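Local coordinates for protein homoserine kinase (Listeria monocytogenes, PDB 3HUL) that probably catalyses the ATP-dependent phosphorylation of L-homoserine to O-phospho-L-homoserine in threonine biosynthesis, as a member of the GHMP kinase family, at residues P225-I230 against P249-F254; D19-A24 against V193-I198; P67-H72 against T102-N107; W40-N45 against V57-A62. All coordinates share one frame; numbering follows the deposited sequence.

Contact 1 of 4, residues P225-I230 against P249-F254; sequences PHLAQI and PTVLVF
No flat group crosses this contact, where Leu227 and Ile230 meet Val251 and Val253. The imidazole of His226 lies on the helix side, outside the contact, with Gln229 OE1 at its edge and in its plane. The elements belong to the C-terminal alpha/beta domain of GHMP kinases, a ferredoxin-like fold. Helix 227-235 packs on strand 251-255, which runs between strands 241-244 and 156-161 in a four-stranded antiparallel sheet.

The link from His226 ND1 to Gln229 OE1 is a 3.0 Å hydrogen bond. It lies in the carbonyl plane of the amide and helps set how the imidazole and the amide are turned. His226 is also the N-cap residue, and its O accepts from Ile230 N at 2.9 Å. The first helical turn is therefore tied by a side-chain bond and a backbone bond.

Across the contact all groups are methyls. The CB of Leu227 does not point straight at the strand. With chi1 at -168° its CG lies opposite the backbone N, and CD1 extends to Val251 CG1 at 3.8 Å. The two side chains pass at a slant. Ile230 does point at the strand, and Ala242 and Phe160 of the flanking strands also touch it. Its CD1 makes a longer approach to Val251 CG1, at 4.5 Å.

Val251 lies about 9 Å, side chain to side chain, from Leu86 of the predicted ATP-binding segment. The neighbouring Thr250 bonds through its backbone to Arg84 of that segment. At the other end of the contact, the branch methyl Ile230 CG2 meets Val253 CG2 at 3.7 Å.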
loop_
_atom_site.group_PDB
_atom_site.type_symbol
_atom_site.label_atom_id
_atom_site.label_comp_id
_atom_site.label_asym_id
_atom_site.label_seq_id
_atom_site.Cartn_x
_atom_site.Cartn_y
_atom_site.Cartn_z
ATOM N N PRO A 225 -26.687 -15.896 20.482
ATOM C CA PRO A 225 -28.019 -16.046 19.844
ATOM C C PRO A 225 -28.616 -14.757 19.218
ATOM O O PRO A 225 -29.603 -14.834 18.483
ATOM C CB PRO A 225 -28.916 -16.559 20.990
ATOM C CG PRO A 225 -28.210 -16.217 22.225
ATOM C CD PRO A 225 -26.736 -16.263 21.913
ATOM N N HIS A 226 -27.999 -13.603 19.490
ATOM C CA HIS A 226 -28.444 -12.324 18.943
ATOM C C HIS A 226 -27.566 -11.847 17.798
ATOM O O HIS A 226 -27.744 -10.731 17.300
ATOM C CB HIS A 226 -28.450 -11.254 20.036
ATOM C CG HIS A 226 -29.420 -11.536 21.139
ATOM N ND1 HIS A 226 -30.755 -11.187 21.064
ATOM C CD2 HIS A 226 -29.249 -12.131 22.345
ATOM C CE1 HIS A 226 -31.365 -11.562 22.176
ATOM N NE2 HIS A 226 -30.474 -12.136 22.969
ATOM N N LEU A 227 -26.625 -12.697 17.389
ATOM C CA LEU A 227 -25.635 -12.327 16.386
ATOM C C LEU A 227 -26.260 -12.113 15.013
ATOM O O LEU A 227 -26.022 -11.079 14.380
ATOM C CB LEU A 227 -24.502 -13.360 16.328
ATOM C CG LEU A 227 -23.253 -12.978 15.538
ATOM C CD1 LEU A 227 -22.700 -11.639 15.990
ATOM C CD2 LEU A 227 -22.209 -14.078 15.695
ATOM N N ALA A 228 -27.067 -13.083 14.575
ATOM C CA ALA A 228 -27.801 -12.984 13.306
ATOM C C ALA A 228 -28.637 -11.712 13.246
ATOM O O ALA A 228 -28.682 -11.046 12.209
ATOM C CB ALA A 228 -28.683 -14.214 13.088
ATOM N N GLN A 229 -29.281 -11.378 14.370
ATOM C CA GLN A 229 -30.153 -10.216 14.484
ATOM C C GLN A 229 -29.344 -8.916 14.421
ATOM O O GLN A 229 -29.739 -7.969 13.756
ATOM C CB GLN A 229 -30.942 -10.307 15.806
ATOM C CG GLN A 229 -31.636 -9.028 16.282
ATOM C CD GLN A 229 -32.000 -9.082 17.767
ATOM O OE1 GLN A 229 -31.276 -9.673 18.576
ATOM N NE2 GLN A 229 -33.114 -8.458 18.131
ATOM N N ILE A 230 -28.222 -8.888 15.139
ATOM C CA ILE A 230 -27.302 -7.762 15.112
ATOM C C ILE A 230 -26.767 -7.552 13.684
ATOM O O ILE A 230 -26.818 -6.439 13.175
ATOM C CB ILE A 230 -26.153 -7.947 16.137
ATOM C CG1 ILE A 230 -26.698 -7.781 17.558
ATOM C CG2 ILE A 230 -24.974 -6.963 15.852
ATOM C CD1 ILE A 230 -25.706 -8.123 18.659
ATOM N N PRO A 249 -16.847 -12.335 25.448
ATOM C CA PRO A 249 -18.186 -12.332 24.888
ATOM C C PRO A 249 -18.606 -11.060 24.122
ATOM O O PRO A 249 -19.686 -11.042 23.521
ATOM C CB PRO A 249 -19.080 -12.534 26.121
ATOM C CG PRO A 249 -18.279 -12.008 27.277
ATOM C CD PRO A 249 -16.837 -11.897 26.859
ATOM N N THR A 250 -17.794 -10.002 24.122
ATOM C CA THR A 250 -18.255 -8.822 23.380
ATOM C C THR A 250 -18.356 -9.096 21.883
ATOM O O THR A 250 -17.632 -9.945 21.349
ATOM C CB THR A 250 -17.554 -7.454 23.707
ATOM O OG1 THR A 250 -16.655 -7.070 22.659
ATOM C CG2 THR A 250 -16.909 -7.446 25.005
ATOM N N VAL A 251 -19.322 -8.422 21.254
ATOM C CA VAL A 251 -19.569 -8.490 19.827
ATOM C C VAL A 251 -19.199 -7.113 19.278
ATOM O O VAL A 251 -19.546 -6.069 19.870
ATOM C CB VAL A 251 -21.045 -8.830 19.503
ATOM C CG1 VAL A 251 -21.329 -8.745 17.995
ATOM C CG2 VAL A 251 -21.426 -10.235 20.010
ATOM N N LEU A 252 -18.430 -7.116 18.188
ATOM C CA LEU A 252 -18.093 -5.889 17.487
ATOM C C LEU A 252 -18.784 -5.801 16.141
ATOM O O LEU A 252 -18.855 -6.783 15.395
ATOM C CB LEU A 252 -16.574 -5.735 17.305
ATOM C CG LEU A 252 -15.727 -5.621 18.564
ATOM C CD1 LEU A 252 -14.260 -5.876 18.226
ATOM C CD2 LEU A 252 -15.889 -4.267 19.282
ATOM N N VAL A 253 -19.291 -4.607 15.843
ATOM C CA VAL A 253 -19.874 -4.314 14.565
ATOM C C VAL A 253 -18.871 -3.404 13.875
ATOM O O VAL A 253 -18.459 -2.396 14.423
ATOM C CB VAL A 253 -21.246 -3.588 14.711
ATOM C CG1 VAL A 253 -21.786 -3.075 13.353
ATOM C CG2 VAL A 253 -22.296 -4.498 15.422
ATOM N N PHE A 254 -18.473 -3.765 12.666
ATOM C CA PHE A 254 -17.530 -2.928 11.912
ATOM C C PHE A 254 -18.339 -2.110 10.893
ATOM O O PHE A 254 -19.138 -2.673 10.166
ATOM C CB PHE A 254 -16.463 -3.805 11.214
ATOM C CG PHE A 254 -15.530 -4.549 12.179
ATOM C CD1 PHE A 254 -14.216 -4.107 12.383
ATOM C CD2 PHE A 254 -15.964 -5.686 12.857
ATOM C CE1 PHE A 254 -13.351 -4.779 13.289
ATOM C CE2 PHE A 254 -15.119 -6.384 13.749
ATOM C CZ PHE A 254 -13.796 -5.920 13.970
#

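Contact 2 of 4, residues D19-A24 against V193-I198; sequences DSCGLA and VMIAAI
Strand residue Cys21 and helix residue Ile195 are the nearest backbone pair, with CA atoms 9.0 Å apart, so the gap is bridged by side chains alone. Cys21 carries the whole strand side of the contact. Its SG lies anti to the carbonyl carbon (chi1 -59°), and its CB points at the helix. The sulfur then meets two methyl ends that come from successive helix residues.

Ile195 CD1 is 4.0 Å from Cys21 SG. Met194 CE lies 4.1 Å from the same sulfur. Met194 CE and Ile195 CD1 are 5.3 Å apart, so the sulfur touches both methyls while they do not touch each other. Met194 is extended up to its sulfur and then bends at chi3 (77°), which turns CE to the strand. These are apolar contacts at ordinary van der Waals distance. No hydrogen bond crosses between the two segments.

Polar groups at the margins are taken up by other parts of the tetramer. Ser20 OG lies within hydrogen-bonding reach of both Gly138 O and Asn192 OD1 of the second subunit, the former in its own chain. Ala196 O is bonded to His150 NE2 of that subunit, so this end of helix 181-198 also takes part in a subunit interface.

Within the chain, strand 21-25 lies between strands 3-12 and 135-141 in the mixed sheet. Trp135 of the latter touches both Cys21 and Ile198. Helix 203-210 packs on the helix through Met209, which touches Met194.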
loop_
_atom_site.group_PDB
_atom_site.type_symbol
_atom_site.label_atom_id
_atom_site.label_comp_id
_atom_site.label_asym_id
_atom_site.label_seq_id
_atom_site.Cartn_x
_atom_site.Cartn_y
_atom_site.Cartn_z
ATOM N N ASP A 19 -5.031 -16.304 16.182
ATOM C CA ASP A 19 -3.687 -16.074 16.729
ATOM C C ASP A 19 -2.776 -15.252 15.774
ATOM O O ASP A 19 -1.532 -15.383 15.790
ATOM C CB ASP A 19 -3.000 -17.394 17.133
ATOM C CG ASP A 19 -3.514 -17.961 18.461
ATOM O OD1 ASP A 19 -4.392 -17.345 19.121
ATOM O OD2 ASP A 19 -3.017 -19.043 18.854
ATOM N N SER A 20 -3.391 -14.406 14.949
ATOM C CA SER A 20 -2.646 -13.703 13.930
ATOM C C SER A 20 -2.997 -12.224 13.787
ATOM O O SER A 20 -2.110 -11.362 13.872
ATOM C CB SER A 20 -2.774 -14.426 12.593
ATOM O OG SER A 20 -2.067 -13.708 11.598
ATOM N N CYS A 21 -4.273 -11.932 13.538
ATOM C CA CYS A 21 -4.691 -10.565 13.266
ATOM C C CYS A 21 -5.375 -9.928 14.481
ATOM O O CYS A 21 -6.225 -10.547 15.150
ATOM C CB CYS A 21 -5.635 -10.526 12.047
ATOM S SG CYS A 21 -4.894 -11.196 10.518
ATOM N N GLY A 22 -5.026 -8.675 14.736
ATOM C CA GLY A 22 -5.621 -7.948 15.833
ATOM C C GLY A 22 -5.485 -6.466 15.625
ATOM O O GLY A 22 -4.678 -6.013 14.803
ATOM N N LEU A 23 -6.227 -5.712 16.424
ATOM C CA LEU A 23 -6.514 -4.314 16.132
ATOM C C LEU A 23 -6.669 -3.580 17.455
ATOM O O LEU A 23 -7.426 -4.041 18.321
ATOM C CB LEU A 23 -7.807 -4.223 15.276
ATOM C CG LEU A 23 -8.399 -2.882 14.797
ATOM C CD1 LEU A 23 -7.437 -2.155 13.846
ATOM C CD2 LEU A 23 -9.701 -3.133 14.071
ATOM N N ALA A 24 -5.933 -2.478 17.617
ATOM C CA ALA A 24 -5.988 -1.666 18.831
ATOM C C ALA A 24 -7.212 -0.773 18.780
ATOM O O ALA A 24 -7.589 -0.312 17.710
ATOM C CB ALA A 24 -4.690 -0.819 19.023
ATOM N N VAL A 193 -7.522 -13.649 1.958
ATOM C CA VAL A 193 -8.418 -12.786 1.198
ATOM C C VAL A 193 -8.869 -11.563 2.019
ATOM O O VAL A 193 -8.862 -10.432 1.521
ATOM C CB VAL A 193 -9.631 -13.583 0.624
ATOM C CG1 VAL A 193 -10.660 -12.625 -0.009
ATOM C CG2 VAL A 193 -9.144 -14.566 -0.427
ATOM N N MET A 194 -9.207 -11.787 3.289
ATOM C CA MET A 194 -9.606 -10.711 4.204
ATOM C C MET A 194 -8.501 -9.669 4.243
ATOM O O MET A 194 -8.767 -8.481 4.052
ATOM C CB MET A 194 -9.858 -11.246 5.611
ATOM C CG MET A 194 -10.226 -10.175 6.665
ATOM S SD MET A 194 -10.402 -10.788 8.379
ATOM C CE MET A 194 -8.696 -10.985 8.881
ATOM N N ILE A 195 -7.260 -10.106 4.482
ATOM C CA ILE A 195 -6.124 -9.182 4.525
ATOM C C ILE A 195 -5.946 -8.445 3.176
ATOM O O ILE A 195 -5.840 -7.228 3.128
ATOM C CB ILE A 195 -4.801 -9.917 4.913
ATOM C CG1 ILE A 195 -4.851 -10.425 6.360
ATOM C CG2 ILE A 195 -3.612 -9.034 4.698
ATOM C CD1 ILE A 195 -3.915 -11.634 6.621
ATOM N N ALA A 196 -5.938 -9.184 2.077
ATOM C CA ALA A 196 -5.799 -8.555 0.767
ATOM C C ALA A 196 -6.927 -7.536 0.476
ATOM O O ALA A 196 -6.692 -6.487 -0.124
ATOM C CB ALA A 196 -5.758 -9.610 -0.310
ATOM N N ALA A 197 -8.143 -7.836 0.914
ATOM C CA ALA A 197 -9.288 -6.960 0.629
ATOM C C ALA A 197 -9.221 -5.677 1.413
ATOM O O ALA A 197 -9.606 -4.606 0.901
ATOM C CB ALA A 197 -10.653 -7.712 0.874
ATOM N N ILE A 198 -8.737 -5.771 2.654
ATOM C CA ILE A 198 -8.621 -4.611 3.502
ATOM C C ILE A 198 -7.705 -3.641 2.827
ATOM O O ILE A 198 -7.969 -2.426 2.828
ATOM C CB ILE A 198 -8.131 -4.932 4.960
ATOM C CG1 ILE A 198 -9.223 -5.693 5.725
ATOM C CG2 ILE A 198 -7.850 -3.602 5.709
ATOM C CD1 ILE A 198 -8.772 -6.453 6.969
#

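Contact 3 of 4, residues P67-H72 against T102-N107; sequences PNLTPH and TLAELN
Leu69 and His72 close over Leu103 and Ala104 at the end of helix 88-103. The tight part has two pieces. In the first, one methyl does the work: Leu69 CD2 lies 3.6 Å from Ala104 CB and 3.7 Å from Leu103 CB. The two leucines cross at about a right angle.

In the second piece both methyls of Leu103 touch the imidazole of His72, with CD1 approaching obliquely. Leu103 CD1 is 3.6 Å from His72 CD2, and Leu103 CD2 is 3.7 Å from His72 NE2. The leucine fork thus covers the CD2-NE2-CE1 side of the imidazole. His72 is buried, and its ND1 is hydrogen-bonded to Gly34 O, which fixes how the ring is turned towards the leucine. Trp40, just before strand 41-43, touches both Leu69 and His72.

The other side is looser. Asn68 and Thr70 are exposed and make no close approach to the helix end. Beyond Ala104 the chain turns away, and Glu105 OE2 forms a salt bridge with Arg290 NH1 of the third subunit.

That turn is a Schellman motif. Glu105 has a positive phi (54°), and its N bonds back to Thr102 O at 3.1 Å. The arrangement is a helix C-terminus seated on the loop that leads into strand 72-78, within the N-terminal domain of the GHMP kinase fold.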
loop_
_atom_site.group_PDB
_atom_site.type_symbol
_atom_site.label_atom_id
_atom_site.label_comp_id
_atom_site.label_asym_id
_atom_site.label_seq_id
_atom_site.Cartn_x
_atom_site.Cartn_y
_atom_site.Cartn_z
ATOM N N PRO A 67 13.442 -8.321 38.473
ATOM C CA PRO A 67 13.142 -8.890 39.791
ATOM C C PRO A 67 13.560 -7.938 40.903
ATOM O O PRO A 67 12.871 -7.831 41.918
ATOM C CB PRO A 67 13.994 -10.169 39.834
ATOM C CG PRO A 67 14.409 -10.428 38.398
ATOM C CD PRO A 67 14.492 -9.084 37.769
ATOM N N ASN A 68 14.648 -7.216 40.651
ATOM C CA ASN A 68 15.309 -6.380 41.638
ATOM C C ASN A 68 14.799 -4.934 41.653
ATOM O O ASN A 68 15.398 -4.083 42.306
ATOM C CB ASN A 68 16.839 -6.443 41.432
ATOM C CG ASN A 68 17.409 -7.859 41.652
ATOM O OD1 ASN A 68 16.818 -8.675 42.382
ATOM N ND2 ASN A 68 18.558 -8.156 41.020
ATOM N N LEU A 69 13.700 -4.668 40.938
ATOM C CA LEU A 69 12.972 -3.390 41.025
ATOM C C LEU A 69 12.647 -2.986 42.464
ATOM O O LEU A 69 12.299 -3.836 43.286
ATOM C CB LEU A 69 11.638 -3.471 40.275
ATOM C CG LEU A 69 11.549 -3.298 38.753
ATOM C CD1 LEU A 69 10.087 -3.317 38.329
ATOM C CD2 LEU A 69 12.263 -2.041 38.218
ATOM N N THR A 70 12.771 -1.689 42.748
ATOM C CA THR A 70 12.241 -1.074 43.967
ATOM C C THR A 70 10.750 -0.915 43.755
ATOM O O THR A 70 10.350 -0.398 42.718
ATOM C CB THR A 70 12.810 0.365 44.179
ATOM O OG1 THR A 70 14.233 0.336 44.158
ATOM C CG2 THR A 70 12.321 0.992 45.494
ATOM N N PRO A 71 9.925 -1.349 44.730
ATOM C CA PRO A 71 8.472 -1.172 44.717
ATOM C C PRO A 71 8.026 0.269 44.598
ATOM O O PRO A 71 8.777 1.177 44.911
ATOM C CB PRO A 71 8.051 -1.710 46.087
ATOM C CG PRO A 71 9.048 -2.740 46.381
ATOM C CD PRO A 71 10.347 -2.203 45.858
ATOM N N HIS A 72 6.789 0.453 44.148
ATOM C CA HIS A 72 6.151 1.762 44.048
ATOM C C HIS A 72 4.683 1.642 44.400
ATOM O O HIS A 72 4.144 0.544 44.400
ATOM C CB HIS A 72 6.234 2.286 42.616
ATOM C CG HIS A 72 7.566 2.846 42.244
ATOM N ND1 HIS A 72 7.787 4.197 42.112
ATOM C CD2 HIS A 72 8.737 2.239 41.943
ATOM C CE1 HIS A 72 9.046 4.401 41.761
ATOM N NE2 HIS A 72 9.642 3.228 41.647
ATOM N N THR A 102 10.720 0.960 32.014
ATOM C CA THR A 102 11.028 2.320 32.432
ATOM C C THR A 102 11.783 2.355 33.785
ATOM O O THR A 102 12.886 2.901 33.850
ATOM C CB THR A 102 9.807 3.272 32.337
ATOM O OG1 THR A 102 9.411 3.353 30.960
ATOM C CG2 THR A 102 10.163 4.676 32.777
ATOM N N LEU A 103 11.239 1.730 34.824
ATOM C CA LEU A 103 11.886 1.781 36.151
ATOM C C LEU A 103 13.234 1.080 36.255
ATOM O O LEU A 103 14.047 1.450 37.095
ATOM C CB LEU A 103 10.953 1.296 37.253
ATOM C CG LEU A 103 9.661 2.076 37.498
ATOM C CD1 LEU A 103 8.780 1.316 38.482
ATOM C CD2 LEU A 103 9.929 3.492 37.991
ATOM N N ALA A 104 13.503 0.094 35.409
ATOM C CA ALA A 104 14.810 -0.586 35.427
ATOM C C ALA A 104 15.662 -0.177 34.238
ATOM O O ALA A 104 16.760 -0.711 34.027
ATOM C CB ALA A 104 14.648 -2.096 35.464
ATOM N N GLU A 105 15.146 0.769 33.454
ATOM C CA GLU A 105 15.888 1.349 32.347
ATOM C C GLU A 105 16.414 0.272 31.405
ATOM O O GLU A 105 17.599 0.251 31.068
ATOM C CB GLU A 105 17.053 2.210 32.878
ATOM C CG GLU A 105 16.726 3.089 34.093
ATOM C CD GLU A 105 17.709 4.248 34.261
ATOM O OE1 GLU A 105 18.952 4.027 34.210
ATOM O OE2 GLU A 105 17.226 5.390 34.436
ATOM N N LEU A 106 15.531 -0.620 30.962
ATOM C CA LEU A 106 15.947 -1.717 30.070
ATOM C C LEU A 106 16.108 -1.267 28.626
ATOM O O LEU A 106 16.837 -1.890 27.841
ATOM C CB LEU A 106 14.954 -2.877 30.154
ATOM C CG LEU A 106 14.706 -3.426 31.564
ATOM C CD1 LEU A 106 13.501 -4.363 31.615
ATOM C CD2 LEU A 106 15.977 -4.115 32.065
ATOM N N ASN A 107 15.432 -0.178 28.271
ATOM C CA ASN A 107 15.504 0.350 26.922
ATOM C C ASN A 107 15.218 -0.749 25.865
ATOM O O ASN A 107 15.914 -0.884 24.863
ATOM C CB ASN A 107 16.867 1.057 26.708
ATOM C CG ASN A 107 16.941 1.818 25.388
ATOM O OD1 ASN A 107 15.917 2.225 24.832
ATOM N ND2 ASN A 107 18.151 2.004 24.878
#

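Contact 4 of 4, residues W40-N45 against V57-A62; sequences WYIEHN and VIIETA
Ile59 is the helix residue that meets both Trp40 and Ile42, and its two branches make two kinds of contact. The first is a CH-pi interaction. Ile59 CG2 lies over one face of the Trp40 indole, 3.5 Å from the centroid of the five-membered ring. It is only 10° off the ring normal. The nearest ring atoms are CG and CD2 of Trp40, each 3.6 Å from Ile59 CG2. The side chains run past each other in opposite directions. The methyl sits almost over the centre of the five-membered ring, and thus towards one side of the whole indole.

The second kind is plain apolar contact. Ile42 and Ile59 reach towards each other tip to tip. Ile42 CD1 is 3.4 Å from Ile59 CD1, closer than usual for two carbons, so the packing is tight here. Ile59 chi1 of -55° places CG1 anti to the carbonyl carbon. The CG1 branch then goes to Ile42 while CG2 goes to the tryptophan. Leu74 of strand 72-78 touches both Trp40 and Ile42.

Hydrogen bonds occur within the helix, not across the contact. Val57 O accepts from Thr61 N at 2.8 Å and from Thr61 OG1 at 2.7 Å. The hydroxyl approaches from above the carbonyl plane, 45° out of it. One carbonyl is thus gripped twice in the first turn of the helix.

Strand 41-43 pairs in parallel with strand 72-78, and helix 57-65 links them. This is a beta-alpha-beta crossover, with Ile59 holding the helix to the first strand.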
loop_
_atom_site.group_PDB
_atom_site.type_symbol
_atom_site.label_atom_id
_atom_site.label_comp_id
_atom_site.label_asym_id
_atom_site.label_seq_id
_atom_site.Cartn_x
_atom_site.Cartn_y
_atom_site.Cartn_z
ATOM N N TRP A 40 4.578 -2.905 46.856
ATOM C CA TRP A 40 3.753 -2.463 45.749
ATOM C C TRP A 40 2.322 -2.268 46.203
ATOM O O TRP A 40 1.781 -3.100 46.904
ATOM C CB TRP A 40 3.790 -3.508 44.643
ATOM C CG TRP A 40 5.134 -3.729 44.036
ATOM C CD1 TRP A 40 6.032 -4.702 44.367
ATOM C CD2 TRP A 40 5.731 -2.980 42.963
ATOM N NE1 TRP A 40 7.154 -4.605 43.571
ATOM C CE2 TRP A 40 6.992 -3.559 42.699
ATOM C CE3 TRP A 40 5.314 -1.886 42.191
ATOM C CZ2 TRP A 40 7.854 -3.069 41.699
ATOM C CZ3 TRP A 40 6.163 -1.395 41.207
ATOM C CH2 TRP A 40 7.423 -1.985 40.974
ATOM N N TYR A 41 1.716 -1.157 45.810
ATOM C CA TYR A 41 0.271 -1.005 45.911
ATOM C C TYR A 41 -0.235 -0.358 44.632
ATOM O O TYR A 41 0.407 0.548 44.095
ATOM C CB TYR A 41 -0.143 -0.155 47.121
ATOM C CG TYR A 41 -1.656 -0.083 47.313
ATOM C CD1 TYR A 41 -2.380 -1.211 47.733
ATOM C CD2 TYR A 41 -2.365 1.099 47.069
ATOM C CE1 TYR A 41 -3.762 -1.168 47.907
ATOM C CE2 TYR A 41 -3.766 1.155 47.244
ATOM C CZ TYR A 41 -4.451 0.010 47.661
ATOM O OH TYR A 41 -5.824 0.024 47.828
ATOM N N ILE A 42 -1.380 -0.834 44.145
ATOM C CA ILE A 42 -2.089 -0.177 43.055
ATOM C C ILE A 42 -3.430 0.266 43.582
ATOM O O ILE A 42 -4.227 -0.565 44.017
ATOM C CB ILE A 42 -2.350 -1.118 41.842
ATOM C CG1 ILE A 42 -1.049 -1.650 41.260
ATOM C CG2 ILE A 42 -3.139 -0.390 40.763
ATOM C CD1 ILE A 42 -1.249 -2.723 40.212
ATOM N N GLU A 43 -3.686 1.568 43.538
ATOM C CA GLU A 43 -5.008 2.081 43.837
ATOM C C GLU A 43 -5.851 1.947 42.586
ATOM O O GLU A 43 -5.405 2.314 41.491
ATOM C CB GLU A 43 -4.948 3.544 44.269
ATOM C CG GLU A 43 -6.305 4.131 44.665
ATOM C CD GLU A 43 -6.295 5.652 44.729
ATOM O OE1 GLU A 43 -7.317 6.266 44.337
ATOM O OE2 GLU A 43 -5.264 6.234 45.156
ATOM N N HIS A 44 -7.058 1.410 42.752
ATOM C CA HIS A 44 -8.020 1.274 41.664
ATOM C C HIS A 44 -9.393 0.914 42.184
ATOM O O HIS A 44 -9.521 0.403 43.296
ATOM C CB HIS A 44 -7.566 0.231 40.629
ATOM C CG HIS A 44 -7.752 -1.198 41.052
ATOM N ND1 HIS A 44 -8.985 -1.817 41.082
ATOM C CD2 HIS A 44 -6.848 -2.150 41.390
ATOM C CE1 HIS A 44 -8.836 -3.077 41.451
ATOM N NE2 HIS A 44 -7.548 -3.305 41.641
ATOM N N ASN A 45 -10.407 1.165 41.361
ATOM C CA ASN A 45 -11.774 0.731 41.638
ATOM C C ASN A 45 -12.365 -0.116 40.488
ATOM O O ASN A 45 -13.525 0.055 40.116
ATOM C CB ASN A 45 -12.674 1.943 41.978
ATOM C CG ASN A 45 -12.486 3.127 41.010
ATOM O OD1 ASN A 45 -11.367 3.436 40.578
ATOM N ND2 ASN A 45 -13.581 3.805 40.692
ATOM N N VAL A 57 -1.378 -8.731 37.869
ATOM C CA VAL A 57 -0.701 -9.131 36.630
ATOM C C VAL A 57 0.413 -8.144 36.204
ATOM O O VAL A 57 1.539 -8.554 35.895
ATOM C CB VAL A 57 -1.771 -9.362 35.507
ATOM C CG1 VAL A 57 -1.172 -9.336 34.128
ATOM C CG2 VAL A 57 -2.519 -10.689 35.755
ATOM N N ILE A 58 0.088 -6.852 36.225
ATOM C CA ILE A 58 1.027 -5.777 35.880
ATOM C C ILE A 58 2.323 -5.888 36.669
ATOM O O ILE A 58 3.414 -5.906 36.097
ATOM C CB ILE A 58 0.387 -4.381 36.127
ATOM C CG1 ILE A 58 -0.951 -4.274 35.389
ATOM C CG2 ILE A 58 1.352 -3.270 35.751
ATOM C CD1 ILE A 58 -1.762 -3.087 35.727
ATOM N N ILE A 59 2.194 -6.005 37.986
ATOM C CA ILE A 59 3.362 -6.092 38.876
ATOM C C ILE A 59 4.147 -7.402 38.726
ATOM O O ILE A 59 5.386 -7.373 38.617
ATOM C CB ILE A 59 2.963 -5.780 40.358
ATOM C CG1 ILE A 59 2.274 -4.408 40.426
ATOM C CG2 ILE A 59 4.206 -5.793 41.272
ATOM C CD1 ILE A 59 1.425 -4.163 41.671
ATOM N N GLU A 60 3.454 -8.547 38.677
ATOM C CA GLU A 60 4.137 -9.844 38.452
ATOM C C GLU A 60 4.880 -9.830 37.134
ATOM O O GLU A 60 5.998 -10.382 37.026
ATOM C CB GLU A 60 3.162 -11.046 38.425
ATOM C CG GLU A 60 2.222 -11.201 39.631
ATOM C CD GLU A 60 1.593 -12.603 39.725
ATOM O OE1 GLU A 60 0.840 -12.996 38.801
ATOM O OE2 GLU A 60 1.853 -13.311 40.730
ATOM N N THR A 61 4.257 -9.226 36.111
ATOM C CA THR A 61 4.912 -9.139 34.810
ATOM C C THR A 61 6.149 -8.265 34.989
ATOM O O THR A 61 7.235 -8.632 34.565
ATOM C CB THR A 61 4.008 -8.521 33.683
ATOM O OG1 THR A 61 2.767 -9.227 33.561
ATOM C CG2 THR A 61 4.741 -8.526 32.368
ATOM N N ALA A 62 5.972 -7.100 35.593
ATOM C CA ALA A 62 7.109 -6.194 35.812
ATOM C C ALA A 62 8.256 -6.911 36.554
ATOM O O ALA A 62 9.398 -6.943 36.059
ATOM C CB ALA A 62 6.668 -4.935 36.558
#

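Contacts 1, 2 and 4 are buried, while contact 3 is only partly buried and lies farthest from the chain centre. Contacts 3 and 4 share one region: Tyr41 N and His72 O, 3.3 Å apart, probably hydrogen-bond, and the Trp40 indole packs on Pro71. Contacts 1 and 2 also touch, through Phe254 CE1 and Leu23 CD2 at 4.1 Å. Contacts 2 and 4 reach the same mixed sheet from opposite sides of the centre, whereas contact 1 belongs to the antiparallel sheet. Their chemistry differs: contact 1 is aliphatic, contact 2 centres on a sulfur, and contacts 3 and 4 add aromatic rings. Subunit partners approach contacts 2 and 3.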